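Local structure of cellulosomal scaffoldin (Acetivibrio cellulolyticus, 3ZUC) at residues L6-F11 with L147-E152; K42-F47 with Y86-F91. The protein binds crystalline cellulose as the family 3b carbohydrate-binding module of a larger cellulosomal scaffoldin that is probably also a cellulase. All coordinates share one frame; numbering follows the deposited sequence. Where two conformers were deposited one is given.

Contact 1 (L6-F11 with L147-E152). With EDO (1,2-ethanediol), chain C.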
ATOM      1  N   LEU A   6      11.946   2.803  -8.145  1.00 10.87           N
ATOM      2  CA  LEU A   6      11.073   3.168  -7.045  1.00 10.26           C
ATOM      3  C   LEU A   6      11.361   2.234  -5.871  1.00  9.44           C
ATOM      4  O   LEU A   6      11.064   1.042  -5.934  1.00 10.32           O
ATOM      5  CB  LEU A   6       9.601   3.048  -7.454  1.00 10.28           C
ATOM      6  CG  LEU A   6       8.655   3.696  -6.448  1.00 10.99           C
ATOM      7  CD1 LEU A   6       8.761   5.209  -6.553  1.00 12.19           C
ATOM      8  CD2 LEU A   6       7.234   3.213  -6.658  1.00 12.30           C
ATOM      9  N   LYS A   7      11.936   2.790  -4.809  0.55  9.83           N
ATOM     10  CA  LYS A   7      12.167   2.052  -3.584  0.55 10.31           C
ATOM     11  C   LYS A   7      10.943   2.230  -2.686  0.55  9.15           C
ATOM     12  O   LYS A   7      10.434   3.348  -2.526  0.55  9.07           O
ATOM     13  CB  LYS A   7      13.423   2.588  -2.900  0.55 12.03           C
ATOM     14  CG  LYS A   7      13.769   1.915  -1.590  0.55 13.41           C
ATOM     15  CD  LYS A   7      15.097   2.412  -1.066  0.55 14.83           C
ATOM     16  CE  LYS A   7      14.934   3.144   0.264  0.55 16.62           C
ATOM     17  NZ  LYS A   7      16.212   3.695   0.818  0.55 18.13           N
ATOM     18  N   VAL A   8      10.500   1.135  -2.077  1.00  8.64           N
ATOM     19  CA  VAL A   8       9.294   1.123  -1.282  1.00  8.41           C
ATOM     20  C   VAL A   8       9.635   0.722   0.141  1.00  8.97           C
ATOM     21  O   VAL A   8      10.221  -0.336   0.385  1.00 12.46           O
ATOM     22  CB  VAL A   8       8.247   0.153  -1.881  1.00  8.64           C
ATOM     23  CG1 VAL A   8       6.974   0.195  -1.059  1.00  9.45           C
ATOM     24  CG2 VAL A   8       7.977   0.506  -3.333  1.00  8.80           C
ATOM     25  N   GLU A   9       9.297   1.584   1.083  1.00  7.53           N
ATOM     26  CA  GLU A   9       9.408   1.289   2.496  1.00  7.52           C
ATOM     27  C   GLU A   9       7.996   1.330   3.098  1.00  6.96           C
ATOM     28  O   GLU A   9       7.084   1.956   2.535  1.00  7.10           O
ATOM     29  CB  GLU A   9      10.288   2.322   3.184  1.00  8.61           C
ATOM     30  CG  GLU A   9      11.715   2.382   2.723  1.00  9.95           C
ATOM     31  CD  GLU A   9      12.338   3.658   3.237  1.00 11.47           C
ATOM     32  OE1 GLU A   9      12.175   4.703   2.591  1.00 11.93           O
ATOM     33  OE2 GLU A   9      12.914   3.644   4.341  1.00 13.79           O
ATOM     34  N   PHE A  10       7.834   0.718   4.266  1.00  6.88           N
ATOM     35  CA  PHE A  10       6.514   0.501   4.792  1.00  6.86           C
ATOM     36  C   PHE A  10       6.557   0.321   6.306  1.00  7.00           C
ATOM     37  O   PHE A  10       7.529  -0.229   6.833  1.00  8.16           O
ATOM     38  CB  PHE A  10       5.921  -0.785   4.169  1.00  7.25           C
ATOM     39  CG  PHE A  10       4.497  -1.049   4.593  1.00  7.04           C
ATOM     40  CD1 PHE A  10       3.457  -0.370   3.990  1.00  6.95           C
ATOM     41  CD2 PHE A  10       4.210  -1.915   5.630  1.00  7.69           C
ATOM     42  CE1 PHE A  10       2.162  -0.526   4.425  1.00  7.54           C
ATOM     43  CE2 PHE A  10       2.904  -2.082   6.052  1.00  8.17           C
ATOM     44  CZ  PHE A  10       1.904  -1.368   5.447  1.00  8.17           C
ATOM     45  N   PHE A  11       5.473   0.704   6.987  1.00  6.68           N
ATOM     46  CA  PHE A  11       5.157   0.178   8.311  1.00  7.04           C
ATOM     47  C   PHE A  11       3.672   0.373   8.561  1.00  6.50           C
ATOM     48  O   PHE A  11       2.981   1.076   7.820  1.00  6.88           O
ATOM     49  CB  PHE A  11       6.029   0.761   9.446  1.00  7.69           C
ATOM     50  CG  PHE A  11       5.746   2.198   9.844  1.00  7.83           C
ATOM     51  CD1 PHE A  11       6.151   3.256   9.058  1.00  8.53           C
ATOM     52  CD2 PHE A  11       5.147   2.478  11.054  1.00  8.60           C
ATOM     53  CE1 PHE A  11       5.958   4.572   9.449  1.00  9.57           C
ATOM     54  CE2 PHE A  11       4.941   3.794  11.461  1.00  9.50           C
ATOM     55  CZ  PHE A  11       5.354   4.839  10.666  1.00  9.75           C
ATOM     56  N   LEU A 147       4.837  -5.364 -12.215  1.00  6.37           N
ATOM     57  CA  LEU A 147       5.464  -5.410 -10.896  1.00  6.39           C
ATOM     58  C   LEU A 147       6.857  -4.782 -10.949  1.00  6.18           C
ATOM     59  O   LEU A 147       7.662  -5.133 -11.819  1.00  7.17           O
ATOM     60  CB  LEU A 147       5.549  -6.866 -10.442  1.00  6.46           C
ATOM     61  CG  LEU A 147       6.136  -7.139  -9.063  1.00  6.49           C
ATOM     62  CD1 LEU A 147       5.208  -6.662  -7.958  1.00  6.80           C
ATOM     63  CD2 LEU A 147       6.452  -8.616  -8.899  1.00  8.05           C
ATOM     64  N   ILE A 148       7.148  -3.924  -9.964  1.00  6.05           N
ATOM     65  CA  ILE A 148       8.456  -3.296  -9.829  1.00  6.44           C
ATOM     66  C   ILE A 148       9.033  -3.406  -8.413  1.00  6.18           C
ATOM     67  O   ILE A 148      10.180  -3.009  -8.202  1.00  7.06           O
ATOM     68  CB  ILE A 148       8.463  -1.818 -10.277  1.00  7.18           C
ATOM     69  CG1 ILE A 148       7.585  -0.951  -9.368  1.00  7.45           C
ATOM     70  CG2 ILE A 148       8.082  -1.713 -11.740  1.00  8.15           C
ATOM     71  CD1 ILE A 148       7.668   0.538  -9.650  1.00  9.57           C
ATOM     72  N   TRP A 149       8.305  -3.971  -7.456  1.00  6.00           N
ATOM     73  CA  TRP A 149       8.807  -4.081  -6.091  1.00  5.90           C
ATOM     74  C   TRP A 149       8.064  -5.180  -5.379  1.00  5.54           C
ATOM     75  O   TRP A 149       6.821  -5.207  -5.412  1.00  6.07           O
ATOM     76  CB  TRP A 149       8.574  -2.768  -5.298  1.00  6.42           C
ATOM     77  CG  TRP A 149       9.007  -2.903  -3.871  1.00  6.37           C
ATOM     78  CD1 TRP A 149       8.281  -3.395  -2.824  1.00  6.69           C
ATOM     79  CD2 TRP A 149      10.315  -2.613  -3.349  1.00  6.79           C
ATOM     80  NE1 TRP A 149       9.055  -3.460  -1.701  1.00  7.56           N
ATOM     81  CE2 TRP A 149      10.303  -2.966  -1.986  1.00  7.14           C
ATOM     82  CE3 TRP A 149      11.483  -2.078  -3.900  1.00  7.81           C
ATOM     83  CZ2 TRP A 149      11.423  -2.794  -1.172  1.00  8.61           C
ATOM     84  CZ3 TRP A 149      12.572  -1.909  -3.084  1.00  8.88           C
ATOM     85  CH2 TRP A 149      12.537  -2.264  -1.740  1.00  9.17           C
ATOM     86  N   GLY A 150       8.792  -6.034  -4.675  1.00  5.68           N
ATOM     87  CA  GLY A 150       8.206  -6.952  -3.718  1.00  6.06           C
ATOM     88  C   GLY A 150       7.863  -8.320  -4.291  1.00  6.04           C
ATOM     89  O   GLY A 150       8.150  -8.638  -5.440  1.00  7.12           O
ATOM     90  N   ILE A 151       7.261  -9.132  -3.426  1.00  6.36           N
ATOM     91  CA  ILE A 151       6.924 -10.513  -3.723  1.00  7.39           C
ATOM     92  C   ILE A 151       5.408 -10.660  -3.600  1.00  6.54           C
ATOM     93  O   ILE A 151       4.828 -10.465  -2.526  1.00  7.16           O
ATOM     94  CB  ILE A 151       7.594 -11.485  -2.736  1.00  8.62           C
ATOM     95  CG1 ILE A 151       9.119 -11.311  -2.717  1.00 10.46           C
ATOM     96  CG2 ILE A 151       7.180 -12.908  -3.049  1.00  9.30           C
ATOM     97  CD1 ILE A 151       9.769 -12.065  -1.544  1.00 12.92           C
ATOM     98  N   GLU A 152       4.750 -10.996  -4.704  1.00  6.78           N
ATOM     99  CA  GLU A 152       3.328 -11.279  -4.682  1.00  7.14           C
ATOM    100  C   GLU A 152       3.092 -12.621  -3.993  1.00  7.32           C
ATOM    101  O   GLU A 152       3.851 -13.563  -4.184  1.00  8.38           O
ATOM    102  CB  GLU A 152       2.761 -11.311  -6.097  1.00  7.47           C
ATOM    103  CG  GLU A 152       2.791  -9.958  -6.792  1.00  7.46           C
ATOM    104  CD  GLU A 152       2.227  -9.963  -8.196  1.00  8.74           C
ATOM    105  OE1 GLU A 152       2.403 -10.962  -8.916  1.00 10.53           O
ATOM    106  OE2 GLU A 152       1.635  -8.930  -8.586  1.00  8.72           O
TER
HETATM  107  C1  EDO C1155      -2.046  -9.610  -8.301  0.57  9.34           C
HETATM  108  O1  EDO C1155      -1.271  -8.419  -8.405  0.57  8.38           O
HETATM  109  C2  EDO C1155      -2.089 -10.078  -6.861  0.57 10.13           C
HETATM  110  O2  EDO C1155      -0.762 -10.323  -6.379  0.57  8.31           O
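Val-8 and Trp-149 face each other between the two sheets of the CBM3 beta-sandwich: strand 6-12 belongs to one sheet, strand 146-149 is an outermost strand of the other, and their short axes pass 7.4 Å apart at 61°. As expected of a contact between sheet faces, no hydrogen bond spans the gap.

The main interaction is CH-pi. Val-8 CB sits 3.5 Å from the centroid of the five-membered ring of Trp-149, only 2° off the ring normal, while CG2 lies over CG at 3.6 Å. A branched, compact valine suits this place because it puts carbon close over the indole. Trp-149 CG is anti to the backbone N (chi1 176°). Farther out on the indole, Trp-149 CZ2 comes within 3.1 Å of Val-8 O, and CE3 and CZ3 lie near Val-8 N, which is buried with no hydrogen-bond partner. The pyrrole nitrogen, NE1, is satisfied elsewhere, by Trp-136 O.

Purely apolar packing adds Ile-148, whose CD1 reaches Leu-6 CB at 3.9 Å and also touches CD2. Two successive residues can both point at the opposite sheet because Ile-148 and Trp-149 form a classic beta bulge facing Ala-141.

Beyond the bulge the chain turns at Gly-150, whose backbone angles would jam a CB against the carbonyl O of Trp-149. At the end of the segment, Glu-152 OE2 is hydrogen-bonded to Tyr-142 OH and also accepts a bond from O1 of a 1,2-ethanediol, probably from the crystallisation liquor, at 3.0 Å.

Contact 2 (K42-F47 with Y86-F91). With EDO (1,2-ethanediol), chain C.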
ATOM      1  N   LYS A  42       1.033   1.840  -8.826  0.60  5.98           N
ATOM      2  CA  LYS A  42       0.055   1.225  -7.936  0.60  5.72           C
ATOM      3  C   LYS A  42       0.799   0.567  -6.779  0.60  5.42           C
ATOM      4  O   LYS A  42       1.976   0.195  -6.923  0.60  5.54           O
ATOM      5  CB  LYS A  42      -0.794   0.165  -8.670  0.60  6.32           C
ATOM      6  CG  LYS A  42      -1.489   0.692  -9.940  0.60  7.93           C
ATOM      7  CD  LYS A  42      -2.246  -0.366 -10.726  0.60 10.65           C
ATOM      8  CE  LYS A  42      -2.945   0.258 -11.942  0.60 13.06           C
ATOM      9  NZ  LYS A  42      -3.424  -0.760 -12.912  0.60 15.22           N
ATOM     10  N   LEU A  43       0.104   0.402  -5.657  1.00  5.30           N
ATOM     11  CA  LEU A  43       0.641  -0.286  -4.488  1.00  5.40           C
ATOM     12  C   LEU A  43      -0.357  -1.338  -4.038  1.00  4.95           C
ATOM     13  O   LEU A  43      -1.560  -1.101  -4.107  1.00  5.73           O
ATOM     14  CB  LEU A  43       0.858   0.692  -3.316  1.00  5.63           C
ATOM     15  CG  LEU A  43       1.626   1.966  -3.646  1.00  6.48           C
ATOM     16  CD1 LEU A  43       1.577   2.939  -2.488  1.00  7.36           C
ATOM     17  CD2 LEU A  43       3.055   1.650  -4.034  1.00  8.29           C
ATOM     18  N   HIS A  44       0.125  -2.484  -3.552  1.00  4.98           N
ATOM     19  CA  HIS A  44      -0.744  -3.497  -2.956  1.00  5.12           C
ATOM     20  C   HIS A  44      -0.373  -3.801  -1.502  1.00  5.02           C
ATOM     21  O   HIS A  44       0.808  -3.925  -1.156  1.00  5.94           O
ATOM     22  CB  HIS A  44      -0.682  -4.844  -3.689  1.00  5.51           C
ATOM     23  CG  HIS A  44      -1.273  -4.841  -5.051  1.00  5.62           C
ATOM     24  ND1 HIS A  44      -1.239  -5.955  -5.862  1.00  6.18           N
ATOM     25  CD2 HIS A  44      -1.922  -3.883  -5.740  1.00  6.06           C
ATOM     26  CE1 HIS A  44      -1.836  -5.676  -7.009  1.00  6.28           C
ATOM     27  NE2 HIS A  44      -2.260  -4.423  -6.961  1.00  6.39           N
ATOM     28  N   TYR A  45      -1.420  -3.986  -0.712  1.00  4.95           N
ATOM     29  CA  TYR A  45      -1.336  -4.481   0.665  1.00  5.08           C
ATOM     30  C   TYR A  45      -2.231  -5.721   0.758  1.00  4.96           C
ATOM     31  O   TYR A  45      -3.440  -5.621   0.516  1.00  5.47           O
ATOM     32  CB  TYR A  45      -1.784  -3.413   1.654  1.00  5.50           C
ATOM     33  CG  TYR A  45      -1.622  -3.808   3.102  1.00  5.41           C
ATOM     34  CD1 TYR A  45      -2.618  -4.497   3.780  1.00  5.57           C
ATOM     35  CD2 TYR A  45      -0.447  -3.515   3.792  1.00  5.59           C
ATOM     36  CE1 TYR A  45      -2.455  -4.878   5.106  1.00  5.70           C
ATOM     37  CE2 TYR A  45      -0.271  -3.893   5.109  1.00  5.69           C
ATOM     38  CZ  TYR A  45      -1.279  -4.566   5.770  1.00  5.83           C
ATOM     39  OH  TYR A  45      -1.064  -4.890   7.095  1.00  6.25           O
ATOM     40  N   TYR A  46      -1.644  -6.866   1.087  1.00  4.75           N
ATOM     41  CA  TYR A  46      -2.311  -8.165   1.085  1.00  5.22           C
ATOM     42  C   TYR A  46      -2.704  -8.596   2.493  1.00  5.22           C
ATOM     43  O   TYR A  46      -1.923  -8.462   3.443  1.00  5.51           O
ATOM     44  CB  TYR A  46      -1.355  -9.219   0.507  1.00  5.39           C
ATOM     45  CG  TYR A  46      -0.966  -8.977  -0.927  1.00  5.44           C
ATOM     46  CD1 TYR A  46      -1.773  -9.441  -1.959  1.00  5.58           C
ATOM     47  CD2 TYR A  46       0.181  -8.276  -1.268  1.00  5.57           C
ATOM     48  CE1 TYR A  46      -1.463  -9.230  -3.282  1.00  6.06           C
ATOM     49  CE2 TYR A  46       0.507  -8.057  -2.592  1.00  6.28           C
ATOM     50  CZ  TYR A  46      -0.310  -8.527  -3.605  1.00  6.19           C
ATOM     51  OH  TYR A  46       0.049  -8.309  -4.921  1.00  6.78           O
ATOM     52  N   PHE A  47      -3.905  -9.150   2.620  1.00  4.87           N
ATOM     53  CA  PHE A  47      -4.424  -9.481   3.928  1.00  5.10           C
ATOM     54  C   PHE A  47      -5.506 -10.551   3.826  1.00  5.16           C
ATOM     55  O   PHE A  47      -5.997 -10.863   2.738  1.00  5.32           O
ATOM     56  CB  PHE A  47      -4.958  -8.202   4.626  1.00  5.26           C
ATOM     57  CG  PHE A  47      -6.124  -7.542   3.927  1.00  5.21           C
ATOM     58  CD1 PHE A  47      -5.936  -6.709   2.826  1.00  5.41           C
ATOM     59  CD2 PHE A  47      -7.428  -7.720   4.390  1.00  5.58           C
ATOM     60  CE1 PHE A  47      -7.012  -6.095   2.203  1.00  5.74           C
ATOM     61  CE2 PHE A  47      -8.495  -7.104   3.776  1.00  5.92           C
ATOM     62  CZ  PHE A  47      -8.294  -6.283   2.680  1.00  5.63           C
ATOM     63  N   TYR A  86      -6.560  -8.001  -1.527  1.00  5.71           N
ATOM     64  CA  TYR A  86      -5.602  -6.921  -1.455  1.00  5.81           C
ATOM     65  C   TYR A  86      -6.281  -5.580  -1.631  1.00  5.51           C
ATOM     66  O   TYR A  86      -7.270  -5.436  -2.345  1.00  5.99           O
ATOM     67  CB  TYR A  86      -4.443  -7.087  -2.446  1.00  6.61           C
ATOM     68  CG  TYR A  86      -4.789  -7.189  -3.917  1.00  6.84           C
ATOM     69  CD1 TYR A  86      -5.045  -8.419  -4.486  1.00  7.81           C
ATOM     70  CD2 TYR A  86      -4.784  -6.083  -4.755  1.00  7.14           C
ATOM     71  CE1 TYR A  86      -5.270  -8.556  -5.863  1.00  8.45           C
ATOM     72  CE2 TYR A  86      -5.028  -6.209  -6.125  1.00  7.86           C
ATOM     73  CZ  TYR A  86      -5.266  -7.449  -6.671  1.00  8.58           C
ATOM     74  OH  TYR A  86      -5.477  -7.588  -8.038  1.00 10.09           O
ATOM     75  N   LEU A  87      -5.706  -4.593  -0.957  1.00  5.42           N
ATOM     76  CA  LEU A  87      -5.917  -3.179  -1.233  1.00  5.44           C
ATOM     77  C   LEU A  87      -5.002  -2.787  -2.376  1.00  5.23           C
ATOM     78  O   LEU A  87      -3.807  -3.084  -2.330  1.00  5.76           O
ATOM     79  CB  LEU A  87      -5.539  -2.380   0.012  1.00  6.05           C
ATOM     80  CG  LEU A  87      -5.373  -0.871  -0.167  1.00  6.20           C
ATOM     81  CD1 LEU A  87      -6.666  -0.172  -0.491  1.00  7.26           C
ATOM     82  CD2 LEU A  87      -4.700  -0.269   1.053  1.00  7.22           C
ATOM     83  N   GLU A  88      -5.543  -2.099  -3.371  1.00  5.23           N
ATOM     84  CA  GLU A  88      -4.760  -1.505  -4.441  1.00  5.55           C
ATOM     85  C   GLU A  88      -4.904   0.013  -4.360  1.00  5.73           C
ATOM     86  O   GLU A  88      -6.016   0.543  -4.462  1.00  6.16           O
ATOM     87  CB  GLU A  88      -5.221  -1.999  -5.819  1.00  6.48           C
ATOM     88  CG  GLU A  88      -4.427  -1.391  -6.959  1.00  7.35           C
ATOM     89  CD  GLU A  88      -4.685  -2.113  -8.264  1.00  8.63           C
ATOM     90  OE1 GLU A  88      -4.118  -3.199  -8.496  1.00  9.34           O
ATOM     91  OE2 GLU A  88      -5.489  -1.606  -9.064  1.00 11.42           O
ATOM     92  N   ILE A  89      -3.781   0.693  -4.146  1.00  5.71           N
ATOM     93  CA  ILE A  89      -3.718   2.143  -4.092  1.00  5.77           C
ATOM     94  C   ILE A  89      -3.256   2.663  -5.443  1.00  5.88           C
ATOM     95  O   ILE A  89      -2.308   2.133  -6.028  1.00  6.53           O
ATOM     96  CB  ILE A  89      -2.757   2.601  -2.982  1.00  6.53           C
ATOM     97  CG1 ILE A  89      -3.258   2.158  -1.612  1.00  7.65           C
ATOM     98  CG2 ILE A  89      -2.547   4.102  -3.024  1.00  7.53           C
ATOM     99  CD1 ILE A  89      -2.257   2.341  -0.501  1.00  8.45           C
ATOM    100  N   ALA A  90      -3.931   3.712  -5.916  1.00  6.28           N
ATOM    101  CA  ALA A  90      -3.628   4.378  -7.173  1.00  6.74           C
ATOM    102  C   ALA A  90      -3.528   5.892  -6.944  1.00  6.55           C
ATOM    103  O   ALA A  90      -4.050   6.442  -5.970  1.00  7.49           O
ATOM    104  CB  ALA A  90      -4.721   4.096  -8.190  1.00  8.19           C
ATOM    105  N   PHE A  91      -2.853   6.536  -7.881  1.00  7.33           N
ATOM    106  CA  PHE A  91      -2.629   7.981  -7.888  1.00  7.46           C
ATOM    107  C   PHE A  91      -3.255   8.584  -9.143  1.00  8.14           C
ATOM    108  O   PHE A  91      -3.094   8.044 -10.235  1.00  8.77           O
ATOM    109  CB  PHE A  91      -1.129   8.289  -7.968  1.00  7.76           C
ATOM    110  CG  PHE A  91      -0.345   7.823  -6.775  1.00  8.32           C
ATOM    111  CD1 PHE A  91       0.207   6.557  -6.749  1.00  9.32           C
ATOM    112  CD2 PHE A  91      -0.135   8.659  -5.693  1.00  9.71           C
ATOM    113  CE1 PHE A  91       0.940   6.137  -5.664  1.00 11.00           C
ATOM    114  CE2 PHE A  91       0.601   8.243  -4.606  1.00 11.17           C
ATOM    115  CZ  PHE A  91       1.139   6.988  -4.589  1.00 11.49           C
TER
HETATM  116  C1  EDO C1155      -2.046  -9.610  -8.301  0.57  9.34           C
HETATM  117  O1  EDO C1155      -1.271  -8.419  -8.405  0.57  8.38           O
HETATM  118  C2  EDO C1155      -2.089 -10.078  -6.861  0.57 10.13           C
HETATM  119  O2  EDO C1155      -0.762 -10.323  -6.379  0.57  8.31           O
HETATM  120  O   HOH W   1      -5.508  -2.246 -11.650  1.00 22.80           O
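Leu-43 with Ile-89 and Tyr-45 with Leu-87 form the apolar centre of this antiparallel strand pair, on the face turned into the sandwich. Their CB atoms meet across the strands, at 4.1 Å from Leu-43 to Ile-89. Both are hydrogen-bonded pairs, each closed by two backbone N-H to O bonds.

The other face carries His-44, Tyr-46 and Tyr-86, an aromatic cluster. Tyr-86 CG takes the position between backbone N and carbonyl carbon (chi1 58°), and its ring stacks face-to-face on the imidazole, centroids 4.2 Å apart and planes at 29°, with CE2 over the histidine face. Histidine fits because it offers a flat face and two polar edges. His-44 NE2 donates to the anti lone pair of Glu-88 OE1 at 2.7 Å, the carboxylate nearly coplanar with the ring; ND1 donates to Tyr-46 OH at 2.8 Å, almost straight at 170°. Held at both nitrogens, the imidazole is fixed in rotation, and the carboxylate would favour its charged form. Tyr-46 OH also bonds to ethanediol O2 at 2.6 Å.

Outermost, a water joins Lys-42 NZ (2.9 Å) to Glu-88 OE2 (2.7 Å), bridging opposite charges that do not touch directly.

Within the sheet, strand 42-47 lies between 83-91 and 140-143, and 69-80 flanks 83-91 on its far side. From the opposite sheet, Phe-26 and Leu-28 of strand 24-30 cover Leu-43.

Overall arrangement
The centres of contacts 1 and 2 lie 11 Å apart in one beta-sandwich. Along the chain the order is 6-11, 42-47, 86-91, 147-152, so the strands of contact 2 fall between the two ends that contact 1 brings together. Contact 2 pairs neighbours within one sheet; contact 1 ties an outermost strand of that sheet, 146-149, to strand 6-12 of the other, with strand 140-143 between 146-149 and 42-47. They touch inside, where Phe-10 CZ meets Tyr-45 CE2 at 3.3 Å, and a shared ethanediol bridges Glu-152 and Tyr-46 on the outer face. Contact 1 thus packs the N-terminal strand 6-12 against the C-terminal strand 146-149 across the sandwich interior.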